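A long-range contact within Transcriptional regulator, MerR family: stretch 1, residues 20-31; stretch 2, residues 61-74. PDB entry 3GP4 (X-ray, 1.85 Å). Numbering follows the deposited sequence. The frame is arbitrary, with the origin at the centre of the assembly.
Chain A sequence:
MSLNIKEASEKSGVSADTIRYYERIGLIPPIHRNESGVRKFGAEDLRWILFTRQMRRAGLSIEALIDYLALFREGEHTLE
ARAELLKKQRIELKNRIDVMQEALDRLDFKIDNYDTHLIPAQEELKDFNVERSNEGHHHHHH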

# COMPACT_ATOMS: atom_id res chain seq x y z
N ARG A 20 -8.87 -5.03 21.85
CA ARG A 20 -9.95 -4.36 22.58
C ARG A 20 -10.67 -3.35 21.67
O ARG A 20 -11.90 -3.24 21.71
CB ARG A 20 -9.45 -3.61 23.83
CG ARG A 20 -8.92 -4.47 25.00
CD ARG A 20 -8.19 -3.60 26.02
NE ARG A 20 -7.79 -4.41 27.17
CZ ARG A 20 -6.57 -4.90 27.38
NH1 ARG A 20 -5.58 -4.63 26.54
NH2 ARG A 20 -6.34 -5.65 28.45
N TYR A 21 -9.88 -2.61 20.90
CA TYR A 21 -10.43 -1.64 19.94
C TYR A 21 -11.31 -2.31 18.85
O TYR A 21 -12.39 -1.84 18.55
CB TYR A 21 -9.27 -0.83 19.32
CG TYR A 21 -9.68 0.02 18.11
CD1 TYR A 21 -10.40 1.19 18.27
CD2 TYR A 21 -9.29 -0.36 16.82
CE1 TYR A 21 -10.77 1.96 17.17
CE2 TYR A 21 -9.65 0.40 15.72
CZ TYR A 21 -10.38 1.55 15.90
OH TYR A 21 -10.71 2.29 14.80
N TYR A 22 -10.82 -3.40 18.25
CA TYR A 22 -11.60 -4.19 17.28
C TYR A 22 -12.95 -4.61 17.87
O TYR A 22 -13.97 -4.52 17.20
CB TYR A 22 -10.88 -5.49 16.89
CG TYR A 22 -9.69 -5.40 15.96
CD1 TYR A 22 -9.34 -4.19 15.33
CD2 TYR A 22 -8.94 -6.54 15.69
CE1 TYR A 22 -8.23 -4.15 14.47
CE2 TYR A 22 -7.84 -6.50 14.84
CZ TYR A 22 -7.49 -5.30 14.24
OH TYR A 22 -6.41 -5.29 13.42
N GLU A 23 -12.95 -5.06 19.12
CA GLU A 23 -14.24 -5.51 19.70
C GLU A 23 -15.14 -4.28 19.95
O GLU A 23 -16.33 -4.28 19.60
CB GLU A 23 -14.02 -6.33 20.99
CG GLU A 23 -15.39 -6.76 21.69
CD GLU A 23 -15.16 -7.33 23.09
OE1 GLU A 23 -14.11 -7.01 23.68
OE2 GLU A 23 -16.02 -8.10 23.60
N ARG A 24 -14.56 -3.25 20.56
CA ARG A 24 -15.31 -2.06 20.93
C ARG A 24 -16.01 -1.44 19.73
O ARG A 24 -17.16 -1.03 19.84
CB ARG A 24 -14.37 -1.02 21.56
CG ARG A 24 -15.08 0.23 21.97
CD ARG A 24 -14.26 1.07 22.92
NE ARG A 24 -13.06 1.65 22.29
CZ ARG A 24 -13.10 2.71 21.49
NH1 ARG A 24 -11.98 3.20 20.97
NH2 ARG A 24 -14.27 3.30 21.22
N ILE A 25 -15.34 -1.34 18.59
CA ILE A 25 -15.99 -0.65 17.47
C ILE A 25 -16.73 -1.58 16.48
O ILE A 25 -17.30 -1.13 15.49
CB ILE A 25 -15.04 0.32 16.74
CG1 ILE A 25 -13.95 -0.41 15.95
CG2 ILE A 25 -14.55 1.46 17.71
CD1 ILE A 25 -13.47 0.45 14.77
N GLY A 26 -16.72 -2.87 16.78
CA GLY A 26 -17.45 -3.86 16.01
C GLY A 26 -16.76 -4.40 14.78
O GLY A 26 -17.42 -4.70 13.77
N LEU A 27 -15.43 -4.50 14.84
CA LEU A 27 -14.69 -5.18 13.78
C LEU A 27 -14.66 -6.69 13.98
O LEU A 27 -14.64 -7.45 13.01
CB LEU A 27 -13.27 -4.66 13.74
CG LEU A 27 -13.16 -3.30 13.03
CD1 LEU A 27 -11.73 -2.77 13.32
CD2 LEU A 27 -13.38 -3.39 11.53
N ILE A 28 -14.71 -7.11 15.24
CA ILE A 28 -14.80 -8.55 15.58
C ILE A 28 -16.01 -8.77 16.48
O ILE A 28 -16.52 -7.82 17.10
CB ILE A 28 -13.52 -9.11 16.23
CG1 ILE A 28 -13.32 -8.53 17.66
CG2 ILE A 28 -12.31 -8.89 15.27
CD1 ILE A 28 -12.00 -8.92 18.38
N PRO A 29 -16.51 -10.01 16.51
CA PRO A 29 -17.70 -10.25 17.34
C PRO A 29 -17.42 -10.07 18.84
O PRO A 29 -16.28 -10.25 19.28
CB PRO A 29 -18.07 -11.71 17.02
CG PRO A 29 -17.43 -12.01 15.70
CD PRO A 29 -16.16 -11.16 15.66
N PRO A 30 -18.44 -9.73 19.65
CA PRO A 30 -18.19 -9.59 21.09
C PRO A 30 -17.58 -10.85 21.68
O PRO A 30 -17.96 -11.95 21.31
CB PRO A 30 -19.60 -9.39 21.66
CG PRO A 30 -20.38 -8.82 20.53
CD PRO A 30 -19.87 -9.59 19.34
N ILE A 31 -16.65 -10.68 22.59
CA ILE A 31 -15.88 -11.78 23.12
C ILE A 31 -16.57 -12.24 24.40
O ILE A 31 -17.05 -11.43 25.20
CB ILE A 31 -14.42 -11.36 23.37
CG1 ILE A 31 -13.77 -10.92 22.04
CG2 ILE A 31 -13.59 -12.48 24.03
CD1 ILE A 31 -12.66 -9.91 22.27
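Stretch 2, residues 61-74: SIEALIDYLALFRE

Stretch 2 is a single helix, residues 62-74, capped at its start by Ser61, whose OG accepts a hydrogen bond from Ala64 N at 3.0 Å. It crosses the helix that enters stretch 1 at 64° between N-to-C directions, the signed angle being -64°. The axes come no closer than 11.4 Å, and most of the contact on stretch 1 is made by the segment that follows the first helix. The nearest CA atoms are those of Leu27 and Ile66, 5.0 Å apart, and from there the chain runs on past Leu69 toward Arg73.

Apolar packing dominates, and no direct hydrogen bond joins the stretches. Ile62, Leu65, Ile66 and Leu69, steps of three or four residues apart except for the neighbours Leu65 and Ile66, lie along one side of the helix, where aliphatic side chains can pack closely. Ile62 CD1 is 3.5 Å from Leu27 CD1 and 4.0 Å from Tyr21 OH; Ile25 CD1 reaches Ile66 CD1 at 3.7 Å. Although the CA-to-CB bond of Leu27 points away, its branched end turns back, placing CD2 3.4 Å from Leu65 CB. Leu69 presses on the backbone itself, with CD2 3.1 Å from Ile28 C, while its CD1 meets Pro29 CG at 3.5 Å. The compact proline ring offers a rigid apolar surface here.

The turn has its own logic. Gly26 closes the first helix in a Schellman motif with positive phi; a CB at these angles would jam against the preceding carbonyl oxygen, so glycine suits the site. Its carbonyl oxygen is also used: water 1 donates to Gly26 O at 2.6 Å and to Ile66 O at 2.9 Å, bridging the stretches.

At the far end, Pro30 CG sits over one face of the Arg73 guanidinium, 3.6 Å from NH1, a contact that leaves the charged group at the exposed margin.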

# COMPACT_ATOMS: atom_id res chain seq x y z
N SER A 61 -11.52 -0.63 4.09
CA SER A 61 -11.98 0.38 5.03
C SER A 61 -12.57 -0.22 6.29
O SER A 61 -13.20 -1.30 6.25
CB SER A 61 -12.94 1.40 4.38
OG SER A 61 -14.32 1.08 4.54
N ILE A 62 -12.29 0.45 7.39
CA ILE A 62 -12.84 0.16 8.70
C ILE A 62 -14.37 0.10 8.56
O ILE A 62 -14.99 -0.81 9.09
CB ILE A 62 -12.40 1.26 9.70
CG1 ILE A 62 -11.01 0.98 10.31
CG2 ILE A 62 -13.41 1.49 10.80
CD1 ILE A 62 -11.00 0.11 11.48
N GLU A 63 -14.97 1.02 7.80
CA GLU A 63 -16.46 1.04 7.70
C GLU A 63 -16.99 -0.19 6.96
O GLU A 63 -18.04 -0.70 7.31
CB GLU A 63 -17.03 2.35 7.11
CG GLU A 63 -16.62 3.67 7.87
CD GLU A 63 -17.05 3.73 9.34
OE1 GLU A 63 -17.99 3.01 9.77
OE2 GLU A 63 -16.46 4.53 10.10
N ALA A 64 -16.26 -0.67 5.95
CA ALA A 64 -16.71 -1.85 5.19
C ALA A 64 -16.65 -3.07 6.11
O ALA A 64 -17.58 -3.89 6.11
CB ALA A 64 -15.86 -2.06 3.94
N LEU A 65 -15.58 -3.17 6.90
CA LEU A 65 -15.34 -4.36 7.74
C LEU A 65 -16.36 -4.40 8.89
O LEU A 65 -16.83 -5.48 9.25
CB LEU A 65 -13.91 -4.38 8.28
CG LEU A 65 -12.83 -4.62 7.18
CD1 LEU A 65 -11.48 -4.41 7.80
CD2 LEU A 65 -12.93 -6.03 6.60
N ILE A 66 -16.69 -3.23 9.42
CA ILE A 66 -17.75 -3.11 10.45
C ILE A 66 -19.09 -3.57 9.88
O ILE A 66 -19.80 -4.35 10.54
CB ILE A 66 -17.80 -1.71 11.08
CG1 ILE A 66 -16.55 -1.51 11.96
CG2 ILE A 66 -19.03 -1.52 12.01
CD1 ILE A 66 -16.32 -0.05 12.43
N ASP A 67 -19.42 -3.13 8.65
CA ASP A 67 -20.68 -3.56 7.97
C ASP A 67 -20.72 -5.06 7.78
O ASP A 67 -21.79 -5.67 7.94
CB ASP A 67 -20.86 -2.94 6.55
CG ASP A 67 -21.47 -1.55 6.57
OD1 ASP A 67 -21.64 -0.96 7.65
OD2 ASP A 67 -21.77 -1.04 5.47
N TYR A 68 -19.59 -5.64 7.40
CA TYR A 68 -19.49 -7.07 7.11
C TYR A 68 -19.76 -7.89 8.36
O TYR A 68 -20.59 -8.83 8.35
CB TYR A 68 -18.11 -7.42 6.53
CG TYR A 68 -17.94 -8.89 6.26
CD1 TYR A 68 -18.47 -9.46 5.12
CD2 TYR A 68 -17.26 -9.71 7.16
CE1 TYR A 68 -18.33 -10.82 4.86
CE2 TYR A 68 -17.11 -11.07 6.92
CZ TYR A 68 -17.65 -11.61 5.75
OH TYR A 68 -17.52 -12.97 5.48
N LEU A 69 -19.10 -7.54 9.46
CA LEU A 69 -19.43 -8.16 10.75
C LEU A 69 -20.90 -7.95 11.18
O LEU A 69 -21.56 -8.92 11.60
CB LEU A 69 -18.48 -7.73 11.87
CG LEU A 69 -18.80 -8.46 13.17
CD1 LEU A 69 -18.55 -9.96 13.06
CD2 LEU A 69 -17.97 -7.89 14.25
N ALA A 70 -21.41 -6.72 11.07
CA ALA A 70 -22.84 -6.43 11.33
C ALA A 70 -23.80 -7.35 10.54
O ALA A 70 -24.74 -7.91 11.13
CB ALA A 70 -23.19 -4.94 11.10
N LEU A 71 -23.58 -7.48 9.24
CA LEU A 71 -24.35 -8.45 8.42
C LEU A 71 -24.25 -9.88 8.94
O LEU A 71 -25.29 -10.56 9.14
CB LEU A 71 -23.92 -8.38 6.95
CG LEU A 71 -24.25 -7.09 6.18
CD1 LEU A 71 -23.48 -6.98 4.88
CD2 LEU A 71 -25.77 -6.94 5.89
N PHE A 72 -23.01 -10.33 9.16
CA PHE A 72 -22.74 -11.63 9.75
C PHE A 72 -23.54 -11.87 11.04
O PHE A 72 -24.18 -12.93 11.22
CB PHE A 72 -21.23 -11.81 9.97
CG PHE A 72 -20.87 -13.03 10.80
CD1 PHE A 72 -20.86 -14.29 10.22
CD2 PHE A 72 -20.56 -12.90 12.15
CE1 PHE A 72 -20.54 -15.42 10.98
CE2 PHE A 72 -20.22 -14.02 12.92
CZ PHE A 72 -20.21 -15.28 12.32
N ARG A 73 -23.56 -10.88 11.93
CA ARG A 73 -24.27 -11.04 13.20
C ARG A 73 -25.79 -11.10 13.02
O ARG A 73 -26.49 -11.78 13.79
CB ARG A 73 -23.80 -10.00 14.23
CG ARG A 73 -22.36 -10.33 14.73
CD ARG A 73 -21.96 -9.60 16.00
NE ARG A 73 -22.89 -9.86 17.10
CZ ARG A 73 -23.25 -8.95 18.01
NH1 ARG A 73 -22.74 -7.73 17.98
NH2 ARG A 73 -24.12 -9.28 18.96
N GLU A 74 -26.30 -10.41 12.01
CA GLU A 74 -27.73 -10.39 11.69
C GLU A 74 -28.29 -11.75 11.23
O GLU A 74 -29.49 -12.02 11.39
CB GLU A 74 -27.99 -9.37 10.60
CG GLU A 74 -29.35 -8.77 10.64
CD GLU A 74 -29.42 -7.68 11.67
OE1 GLU A 74 -28.73 -6.65 11.46
OE2 GLU A 74 -30.13 -7.86 12.68
O HOH W 1 -19.94 -4.66 13.37